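PDB 4TSZ: DNA polymerase III subunit beta from Pseudomonas aeruginosa, which tethers DNA polymerases and other proteins to DNA and so confers processivity on them. Local coordinates for residues Q263-A268 / E306-E311; S270-L275 / E302-E307; G282-L287 / N316-F321. One frame throughout, in Å; residues are numbered along the deposited sequence.

Helix 262-273 follows strand 256-261, and strands 282-288, 291-297, 303-309 and 317-322 come after it. Contact 1 joins residues 263-268 to 306-311, and contact 2 joins 270-275 to 302-307; because the helix and strand 303-309 run antiparallel, the loop closed by contact 2 lies within that of contact 1, and the two share Glu306. Contact 3 pairs 282-287 with 316-321 and crosses both, since its first segment falls inside their loops and its second beyond them. Strands 303-309 and 317-322 are the outermost strands of one four-stranded antiparallel sheet within this chain. Contacts 1 and 2 also reach the second subunit, whereas contact 3 does not.

Contact 1. Residues Q263-A268 / E306-E311; sequences QQLREA and EEVQVE
Val308 and Ala268 lose the most surface here, 64 and 59 Å², and they meet through methyl groups: Val308 CG2 lies 3.5 Å from Ala268 CB. The valine has CG1 anti to its backbone N (chi1 -177°), and its two branches divide the work. While CG2 faces the alanine, CG1 is 3.9 Å from Leu265 CD2, one helical turn earlier, the two side chains crossing obliquely. Leu265 CD2 also approaches Val310 CG1 at 4.4 Å. The same alanine methyl also lies against the carboxylate of Glu306, with Ala268 CB 3.4 Å from Glu306 OE1 and Ala268 CA 3.5 Å from Glu306 OE2. This is van der Waals contact; the polar partner of the carboxylate is Arg271, which salt-bridges OE1. No hydrogen bond joins the two segments. The neighbouring strand 291-297 adds Leu292 against Leu265 and Ile294 against Ala268. The local axes approach to 9.2 Å at 173°, almost antiparallel, and the small alanine permits a close approach, its CA 6.5 Å from Glu306 CA. A helix lying against the inner face of an antiparallel sheet is the basic layout of a domain in the processivity rings of the bacterial polymerase III beta subunit, whose helices line the inside of the ring.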
loop_
_atom_site.group_PDB
_atom_site.type_symbol
_atom_site.label_atom_id
_atom_site.label_comp_id
_atom_site.label_asym_id
_atom_site.label_seq_id
_atom_site.Cartn_x
_atom_site.Cartn_y
_atom_site.Cartn_z
ATOM N N GLN E 263 23.366 -11.562 -6.042
ATOM C CA GLN E 263 22.522 -11.931 -4.902
ATOM C C GLN E 263 23.264 -11.915 -3.571
ATOM O O GLN E 263 22.747 -11.355 -2.613
ATOM C CB GLN E 263 21.872 -13.298 -5.110
ATOM C CG GLN E 263 20.503 -13.233 -5.772
ATOM C CD GLN E 263 19.766 -14.546 -5.737
ATOM O OE1 GLN E 263 19.192 -14.970 -6.724
ATOM N NE2 GLN E 263 19.701 -15.188 -4.575
ATOM N N GLN E 264 24.475 -12.499 -3.520
ATOM C CA GLN E 264 25.295 -12.535 -2.304
ATOM C C GLN E 264 25.645 -11.120 -1.842
ATOM O O GLN E 264 25.547 -10.830 -0.654
ATOM C CB GLN E 264 26.582 -13.336 -2.530
ATOM C CG GLN E 264 26.396 -14.845 -2.545
ATOM C CD GLN E 264 27.733 -15.532 -2.423
ATOM O OE1 GLN E 264 28.544 -15.544 -3.350
ATOM N NE2 GLN E 264 28.015 -16.075 -1.253
ATOM N N LEU E 265 26.033 -10.243 -2.787
ATOM C CA LEU E 265 26.373 -8.857 -2.483
ATOM C C LEU E 265 25.156 -8.083 -2.025
ATOM O O LEU E 265 25.241 -7.366 -1.036
ATOM C CB LEU E 265 27.080 -8.165 -3.663
ATOM C CG LEU E 265 28.503 -8.668 -3.972
ATOM C CD1 LEU E 265 28.959 -8.220 -5.350
ATOM C CD2 LEU E 265 29.505 -8.220 -2.906
ATOM N N ARG E 266 24.009 -8.258 -2.715
ATOM C CA ARG E 266 22.762 -7.600 -2.359
ATOM C C ARG E 266 22.299 -7.994 -0.957
ATOM O O ARG E 266 21.924 -7.110 -0.186
ATOM C CB ARG E 266 21.653 -7.831 -3.409
ATOM C CG ARG E 266 20.421 -6.942 -3.146
ATOM C CD ARG E 266 19.082 -7.606 -3.416
ATOM N NE ARG E 266 18.819 -8.832 -2.645
ATOM C CZ ARG E 266 18.274 -8.872 -1.427
ATOM N NH1 ARG E 266 17.984 -7.748 -0.783
ATOM N NH2 ARG E 266 18.044 -10.035 -0.833
ATOM N N GLU E 267 22.375 -9.300 -0.621
ATOM C CA GLU E 267 21.970 -9.835 0.690
ATOM C C GLU E 267 22.841 -9.311 1.824
ATOM O O GLU E 267 22.313 -8.896 2.863
ATOM C CB GLU E 267 21.939 -11.368 0.684
ATOM C CG GLU E 267 20.747 -11.938 -0.065
ATOM C CD GLU E 267 20.945 -13.303 -0.706
ATOM O OE1 GLU E 267 20.043 -13.735 -1.460
ATOM O OE2 GLU E 267 22.003 -13.935 -0.480
ATOM N N ALA E 268 24.174 -9.298 1.607
ATOM C CA ALA E 268 25.150 -8.794 2.577
ATOM C C ALA E 268 25.008 -7.287 2.777
ATOM O O ALA E 268 25.087 -6.825 3.918
ATOM C CB ALA E 268 26.558 -9.131 2.123
ATOM N N GLU E 306 30.153 -8.376 7.750
ATOM C CA GLU E 306 29.993 -9.506 6.848
ATOM C C GLU E 306 31.177 -9.649 5.906
ATOM O O GLU E 306 31.821 -8.663 5.552
ATOM C CB GLU E 306 28.665 -9.438 6.075
ATOM C CG GLU E 306 28.139 -10.837 5.796
ATOM C CD GLU E 306 26.743 -10.954 5.227
ATOM O OE1 GLU E 306 26.553 -11.792 4.315
ATOM O OE2 GLU E 306 25.833 -10.244 5.712
ATOM N N GLU E 307 31.470 -10.890 5.524
ATOM C CA GLU E 307 32.548 -11.226 4.608
ATOM C C GLU E 307 31.925 -11.931 3.412
ATOM O O GLU E 307 31.146 -12.877 3.586
ATOM C CB GLU E 307 33.587 -12.125 5.290
ATOM C CG GLU E 307 34.387 -11.437 6.380
ATOM C CD GLU E 307 35.545 -12.249 6.935
ATOM O OE1 GLU E 307 35.388 -13.478 7.122
ATOM O OE2 GLU E 307 36.607 -11.646 7.205
ATOM N N VAL E 308 32.220 -11.427 2.202
ATOM C CA VAL E 308 31.709 -11.977 0.947
ATOM C C VAL E 308 32.880 -12.408 0.065
ATOM O O VAL E 308 33.802 -11.618 -0.167
ATOM C CB VAL E 308 30.760 -10.995 0.199
ATOM C CG1 VAL E 308 30.183 -11.632 -1.064
ATOM C CG2 VAL E 308 29.640 -10.504 1.109
ATOM N N GLN E 309 32.828 -13.648 -0.434
ATOM C CA GLN E 309 33.842 -14.163 -1.353
ATOM C C GLN E 309 33.606 -13.530 -2.718
ATOM O O GLN E 309 32.472 -13.484 -3.192
ATOM C CB GLN E 309 33.802 -15.696 -1.437
ATOM C CG GLN E 309 34.565 -16.386 -0.319
ATOM C CD GLN E 309 34.565 -17.878 -0.503
ATOM O OE1 GLN E 309 33.720 -18.594 0.041
ATOM N NE2 GLN E 309 35.507 -18.381 -1.289
ATOM N N VAL E 310 34.663 -12.972 -3.313
ATOM C CA VAL E 310 34.609 -12.312 -4.623
ATOM C C VAL E 310 35.783 -12.791 -5.491
ATOM O O VAL E 310 36.756 -13.303 -4.950
ATOM C CB VAL E 310 34.598 -10.753 -4.509
ATOM C CG1 VAL E 310 33.302 -10.230 -3.877
ATOM C CG2 VAL E 310 35.829 -10.217 -3.772
ATOM N N GLU E 311 35.700 -12.608 -6.823
ATOM C CA GLU E 311 36.798 -12.920 -7.734
ATOM C C GLU E 311 37.607 -11.634 -7.810
ATOM O O GLU E 311 37.178 -10.659 -8.448
ATOM C CB GLU E 311 36.293 -13.316 -9.132
ATOM C CG GLU E 311 35.801 -14.750 -9.253
ATOM C CD GLU E 311 35.153 -15.097 -10.584
ATOM O OE1 GLU E 311 35.613 -14.585 -11.632
ATOM O OE2 GLU E 311 34.188 -15.895 -10.576
#

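Contact 2. Residues S270-L275 / E302-E307; sequences SRTAIL and EEAEEE
Arg271 crosses Glu306 at about a right angle, its CB 3.7 Å and its CD 3.6 Å from Glu306 OE2, with CG also near that oxygen. The chain then bends at chi3 (-78°), which places NE, and NE donates to Glu306 OE2 at 2.7 Å with a nearly straight N-H...O angle of 171°. CZ sits opposite the carboxylate, close to both oxygens. NH2 completes the pair, bonding to Glu306 OE1 at 2.7 Å on its syn lone pair. Gripped side-on by two nitrogens, the carboxylate lies nearly coplanar with the guanidinium, the planes 25° apart, and this bidentate salt bridge would be expected to favour the charged form of the acid. At the tip, NH1 bonds to Ser82 O of the second subunit. The bridge therefore sits at the dimer interface of the ring, where strand 303-309 pairs antiparallel with a strand of that subunit and the sheet continues from one chain to the other. Farther along, Thr272 CA rests 3.7 Å from Ala304 CB, and Thr272 CG2 packs on Glu306 CB at 4.1 Å. Three residues on, Leu275 CB meets Ala304 CB at 3.9 Å, while Leu275 CD1 lies 3.4 Å from Glu303 O.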
loop_
_atom_site.group_PDB
_atom_site.type_symbol
_atom_site.label_atom_id
_atom_site.label_comp_id
_atom_site.label_asym_id
_atom_site.label_seq_id
_atom_site.Cartn_x
_atom_site.Cartn_y
_atom_site.Cartn_z
ATOM N N SER E 270 22.192 -5.536 2.257
ATOM C CA SER E 270 20.901 -5.361 2.941
ATOM C C SER E 270 21.020 -5.637 4.453
ATOM O O SER E 270 20.482 -4.866 5.250
ATOM C CB SER E 270 19.829 -6.268 2.337
ATOM O OG SER E 270 19.510 -5.892 1.012
ATOM N N ARG E 271 21.748 -6.717 4.843
ATOM C CA ARG E 271 21.948 -7.078 6.260
ATOM C C ARG E 271 22.715 -5.992 6.996
ATOM O O ARG E 271 22.263 -5.546 8.052
ATOM C CB ARG E 271 22.665 -8.421 6.415
ATOM C CG ARG E 271 21.779 -9.622 6.116
ATOM C CD ARG E 271 22.432 -10.935 6.471
ATOM N NE ARG E 271 23.408 -11.364 5.470
ATOM C CZ ARG E 271 23.127 -12.155 4.444
ATOM N NH1 ARG E 271 21.892 -12.598 4.256
ATOM N NH2 ARG E 271 24.080 -12.514 3.598
ATOM N N THR E 272 23.869 -5.558 6.437
ATOM C CA THR E 272 24.706 -4.518 7.045
ATOM C C THR E 272 24.005 -3.151 7.115
ATOM O O THR E 272 24.180 -2.442 8.102
ATOM C CB THR E 272 26.114 -4.461 6.421
ATOM O OG1 THR E 272 26.009 -4.153 5.034
ATOM C CG2 THR E 272 26.905 -5.750 6.624
ATOM N N ALA E 273 23.182 -2.813 6.088
ATOM C CA ALA E 273 22.421 -1.561 5.987
ATOM C C ALA E 273 21.544 -1.288 7.212
ATOM O O ALA E 273 21.413 -0.127 7.610
ATOM C CB ALA E 273 21.568 -1.554 4.724
ATOM N N ILE E 274 20.986 -2.362 7.832
ATOM C CA ILE E 274 20.155 -2.301 9.054
ATOM C C ILE E 274 20.871 -1.514 10.168
ATOM O O ILE E 274 20.244 -0.694 10.842
ATOM C CB ILE E 274 19.702 -3.727 9.511
ATOM C CG1 ILE E 274 18.832 -4.400 8.413
ATOM C CG2 ILE E 274 18.948 -3.698 10.864
ATOM C CD1 ILE E 274 18.794 -5.929 8.443
ATOM N N LEU E 275 22.185 -1.736 10.323
ATOM C CA LEU E 275 22.976 -1.050 11.343
ATOM C C LEU E 275 23.808 0.146 10.859
ATOM O O LEU E 275 24.667 0.638 11.591
ATOM C CB LEU E 275 23.751 -2.037 12.225
ATOM C CG LEU E 275 22.882 -3.100 12.921
ATOM C CD1 LEU E 275 23.718 -3.998 13.806
ATOM C CD2 LEU E 275 21.723 -2.459 13.714
ATOM N N GLU E 302 25.995 0.549 17.429
ATOM C CA GLU E 302 25.569 -0.771 16.960
ATOM C C GLU E 302 26.380 -1.069 15.705
ATOM O O GLU E 302 26.670 -0.148 14.948
ATOM C CB GLU E 302 24.073 -0.785 16.656
ATOM C CG GLU E 302 23.229 -0.605 17.905
ATOM C CD GLU E 302 21.737 -0.529 17.665
ATOM O OE1 GLU E 302 21.330 0.075 16.647
ATOM O OE2 GLU E 302 20.972 -1.041 18.513
ATOM N N GLU E 303 26.796 -2.326 15.508
ATOM C CA GLU E 303 27.666 -2.675 14.389
ATOM C C GLU E 303 27.295 -3.966 13.677
ATOM O O GLU E 303 26.962 -4.955 14.321
ATOM C CB GLU E 303 29.128 -2.720 14.864
ATOM C CG GLU E 303 30.156 -2.713 13.747
ATOM C CD GLU E 303 31.576 -2.553 14.242
ATOM O OE1 GLU E 303 32.181 -3.569 14.650
ATOM O OE2 GLU E 303 32.073 -1.405 14.250
ATOM N N ALA E 304 27.367 -3.944 12.337
ATOM C CA ALA E 304 27.121 -5.094 11.470
ATOM C C ALA E 304 28.373 -5.370 10.640
ATOM O O ALA E 304 29.018 -4.435 10.147
ATOM C CB ALA E 304 25.935 -4.838 10.565
ATOM N N GLU E 305 28.739 -6.655 10.532
ATOM C CA GLU E 305 29.916 -7.102 9.788
ATOM C C GLU E 305 29.600 -8.326 8.963
ATOM O O GLU E 305 28.876 -9.216 9.416
ATOM C CB GLU E 305 31.103 -7.396 10.720
ATOM C CG GLU E 305 31.770 -6.154 11.288
ATOM C CD GLU E 305 33.033 -6.387 12.094
ATOM O OE1 GLU E 305 33.925 -5.511 12.055
ATOM O OE2 GLU E 305 33.127 -7.432 12.776
ATOM N N GLU E 306 30.153 -8.376 7.750
ATOM C CA GLU E 306 29.993 -9.506 6.848
ATOM C C GLU E 306 31.177 -9.649 5.906
ATOM O O GLU E 306 31.821 -8.663 5.552
ATOM C CB GLU E 306 28.665 -9.438 6.075
ATOM C CG GLU E 306 28.139 -10.837 5.796
ATOM C CD GLU E 306 26.743 -10.954 5.227
ATOM O OE1 GLU E 306 26.553 -11.792 4.315
ATOM O OE2 GLU E 306 25.833 -10.244 5.712
ATOM N N GLU E 307 31.470 -10.890 5.524
ATOM C CA GLU E 307 32.548 -11.226 4.608
ATOM C C GLU E 307 31.925 -11.931 3.412
ATOM O O GLU E 307 31.146 -12.877 3.586
ATOM C CB GLU E 307 33.587 -12.125 5.290
ATOM C CG GLU E 307 34.387 -11.437 6.380
ATOM C CD GLU E 307 35.545 -12.249 6.935
ATOM O OE1 GLU E 307 35.388 -13.478 7.122
ATOM O OE2 GLU E 307 36.607 -11.646 7.205
#

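Contact 3. Residues G282-L287 / N316-F321; sequences GIRLQL and NLEIGF
Glu318 holds CG anti to its backbone N (chi1 -174°) and Arg284 does likewise (chi1 -175°), a pair of torsions that sets CG of each 4.0 Å from the other on one face of an antiparallel beta ladder. The ladder comprises five pairs, from Ile283 with Phe321 to Leu287 with Leu317, and joins strand 282-288 to strand 317-322 in the four-stranded sheet of the C-terminal domain. Six backbone bonds hold it, among them Leu285 N to Ile319 O at 2.8 Å and Leu287 N to Leu317 O at 2.7 Å. CA-H...O contacts such as Glu318 CA to Leu285 O, 3.2 Å, accompany the N-H bonds. Leu285, Ile319 and Phe321 share the face turned to the domain interior: Leu285 CB touches Ile319 CG2 at 3.8 Å, and helix 323-330 adds Leu326 against Phe321. Leu285 and the phenylalanine side chain cross at about a right angle, Leu285 CD2 standing 3.8 Å from Phe321 CD2. On the opposite face the Arg284-Glu318 salt bridge is long and purely electrostatic: Glu318 OE2 lies well out of the guanidinium plane, no N-H points at it, and Arg284 NH1 is 3.8 Å away.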
loop_
_atom_site.group_PDB
_atom_site.type_symbol
_atom_site.label_atom_id
_atom_site.label_comp_id
_atom_site.label_asym_id
_atom_site.label_seq_id
_atom_site.Cartn_x
_atom_site.Cartn_y
_atom_site.Cartn_z
ATOM N N GLY E 282 26.190 5.101 5.443
ATOM C CA GLY E 282 27.572 4.753 5.163
ATOM C C GLY E 282 27.965 3.365 5.603
ATOM O O GLY E 282 27.629 2.923 6.707
ATOM N N ILE E 283 28.669 2.666 4.708
ATOM C CA ILE E 283 29.251 1.348 4.951
ATOM C C ILE E 283 30.716 1.413 4.567
ATOM O O ILE E 283 31.110 2.249 3.743
ATOM C CB ILE E 283 28.502 0.170 4.271
ATOM C CG1 ILE E 283 28.491 0.289 2.727
ATOM C CG2 ILE E 283 27.107 -0.038 4.882
ATOM C CD1 ILE E 283 28.257 -0.983 1.991
ATOM N N ARG E 284 31.523 0.562 5.184
ATOM C CA ARG E 284 32.940 0.472 4.885
ATOM C C ARG E 284 33.213 -0.856 4.188
ATOM O O ARG E 284 32.762 -1.913 4.639
ATOM C CB ARG E 284 33.790 0.620 6.152
ATOM C CG ARG E 284 35.300 0.653 5.880
ATOM C CD ARG E 284 36.100 0.544 7.155
ATOM N NE ARG E 284 35.941 -0.771 7.783
ATOM C CZ ARG E 284 36.459 -1.110 8.960
ATOM N NH1 ARG E 284 37.176 -0.234 9.658
ATOM N NH2 ARG E 284 36.263 -2.327 9.451
ATOM N N LEU E 285 33.933 -0.778 3.070
ATOM C CA LEU E 285 34.336 -1.919 2.264
ATOM C C LEU E 285 35.840 -2.129 2.430
ATOM O O LEU E 285 36.609 -1.168 2.374
ATOM C CB LEU E 285 33.995 -1.630 0.786
ATOM C CG LEU E 285 32.766 -2.289 0.140
ATOM C CD1 LEU E 285 31.569 -2.353 1.063
ATOM C CD2 LEU E 285 32.406 -1.606 -1.163
ATOM N N GLN E 286 36.251 -3.376 2.676
ATOM C CA GLN E 286 37.658 -3.742 2.756
ATOM C C GLN E 286 37.878 -4.867 1.778
ATOM O O GLN E 286 37.443 -5.999 2.006
ATOM C CB GLN E 286 38.102 -4.104 4.176
ATOM C CG GLN E 286 38.237 -2.887 5.086
ATOM C CD GLN E 286 38.530 -3.240 6.527
ATOM O OE1 GLN E 286 39.112 -2.443 7.268
ATOM N NE2 GLN E 286 38.108 -4.420 6.981
ATOM N N LEU E 287 38.466 -4.514 0.632
ATOM C CA LEU E 287 38.760 -5.433 -0.455
ATOM C C LEU E 287 40.177 -5.967 -0.340
ATOM O O LEU E 287 41.105 -5.210 -0.066
ATOM C CB LEU E 287 38.548 -4.715 -1.805
ATOM C CG LEU E 287 38.789 -5.516 -3.086
ATOM C CD1 LEU E 287 37.716 -6.594 -3.299
ATOM C CD2 LEU E 287 38.894 -4.589 -4.285
ATOM N N ASN E 316 45.113 -4.239 -1.718
ATOM C CA ASN E 316 44.028 -3.955 -0.797
ATOM C C ASN E 316 43.401 -2.586 -1.042
ATOM O O ASN E 316 44.051 -1.676 -1.563
ATOM C CB ASN E 316 44.499 -4.085 0.652
ATOM C CG ASN E 316 44.813 -5.499 1.084
ATOM O OD1 ASN E 316 44.726 -6.465 0.309
ATOM N ND2 ASN E 316 45.173 -5.653 2.350
ATOM N N LEU E 317 42.119 -2.462 -0.691
ATOM C CA LEU E 317 41.371 -1.223 -0.810
ATOM C C LEU E 317 40.342 -1.097 0.303
ATOM O O LEU E 317 39.528 -1.998 0.507
ATOM C CB LEU E 317 40.710 -1.081 -2.199
ATOM C CG LEU E 317 39.752 0.108 -2.413
ATOM C CD1 LEU E 317 40.484 1.447 -2.373
ATOM C CD2 LEU E 317 38.980 -0.036 -3.715
ATOM N N GLU E 318 40.405 0.026 1.032
ATOM C CA GLU E 318 39.436 0.388 2.055
ATOM C C GLU E 318 38.674 1.575 1.464
ATOM O O GLU E 318 39.289 2.584 1.125
ATOM C CB GLU E 318 40.107 0.744 3.390
ATOM C CG GLU E 318 39.090 0.982 4.495
ATOM C CD GLU E 318 39.668 1.332 5.850
ATOM O OE1 GLU E 318 40.169 2.468 6.009
ATOM O OE2 GLU E 318 39.578 0.486 6.768
ATOM N N ILE E 319 37.352 1.431 1.286
ATOM C CA ILE E 319 36.517 2.458 0.659
ATOM C C ILE E 319 35.124 2.555 1.302
ATOM O O ILE E 319 34.554 1.538 1.698
ATOM C CB ILE E 319 36.495 2.259 -0.899
ATOM C CG1 ILE E 319 35.857 3.462 -1.653
ATOM C CG2 ILE E 319 35.922 0.888 -1.328
ATOM C CD1 ILE E 319 36.195 3.550 -3.152
ATOM N N GLY E 320 34.627 3.786 1.437
ATOM C CA GLY E 320 33.314 4.062 2.008
ATOM C C GLY E 320 32.276 4.340 0.946
ATOM O O GLY E 320 32.577 4.979 -0.061
ATOM N N PHE E 321 31.056 3.845 1.152
ATOM C CA PHE E 321 29.949 4.047 0.210
ATOM C C PHE E 321 28.622 4.165 0.904
ATOM O O PHE E 321 28.419 3.591 1.983
ATOM C CB PHE E 321 29.845 2.871 -0.788
ATOM C CG PHE E 321 30.816 2.906 -1.931
ATOM C CD1 PHE E 321 30.645 3.801 -2.984
ATOM C CD2 PHE E 321 31.891 2.026 -1.977
ATOM C CE1 PHE E 321 31.557 3.833 -4.048
ATOM C CE2 PHE E 321 32.791 2.059 -3.042
ATOM C CZ PHE E 321 32.627 2.974 -4.060
#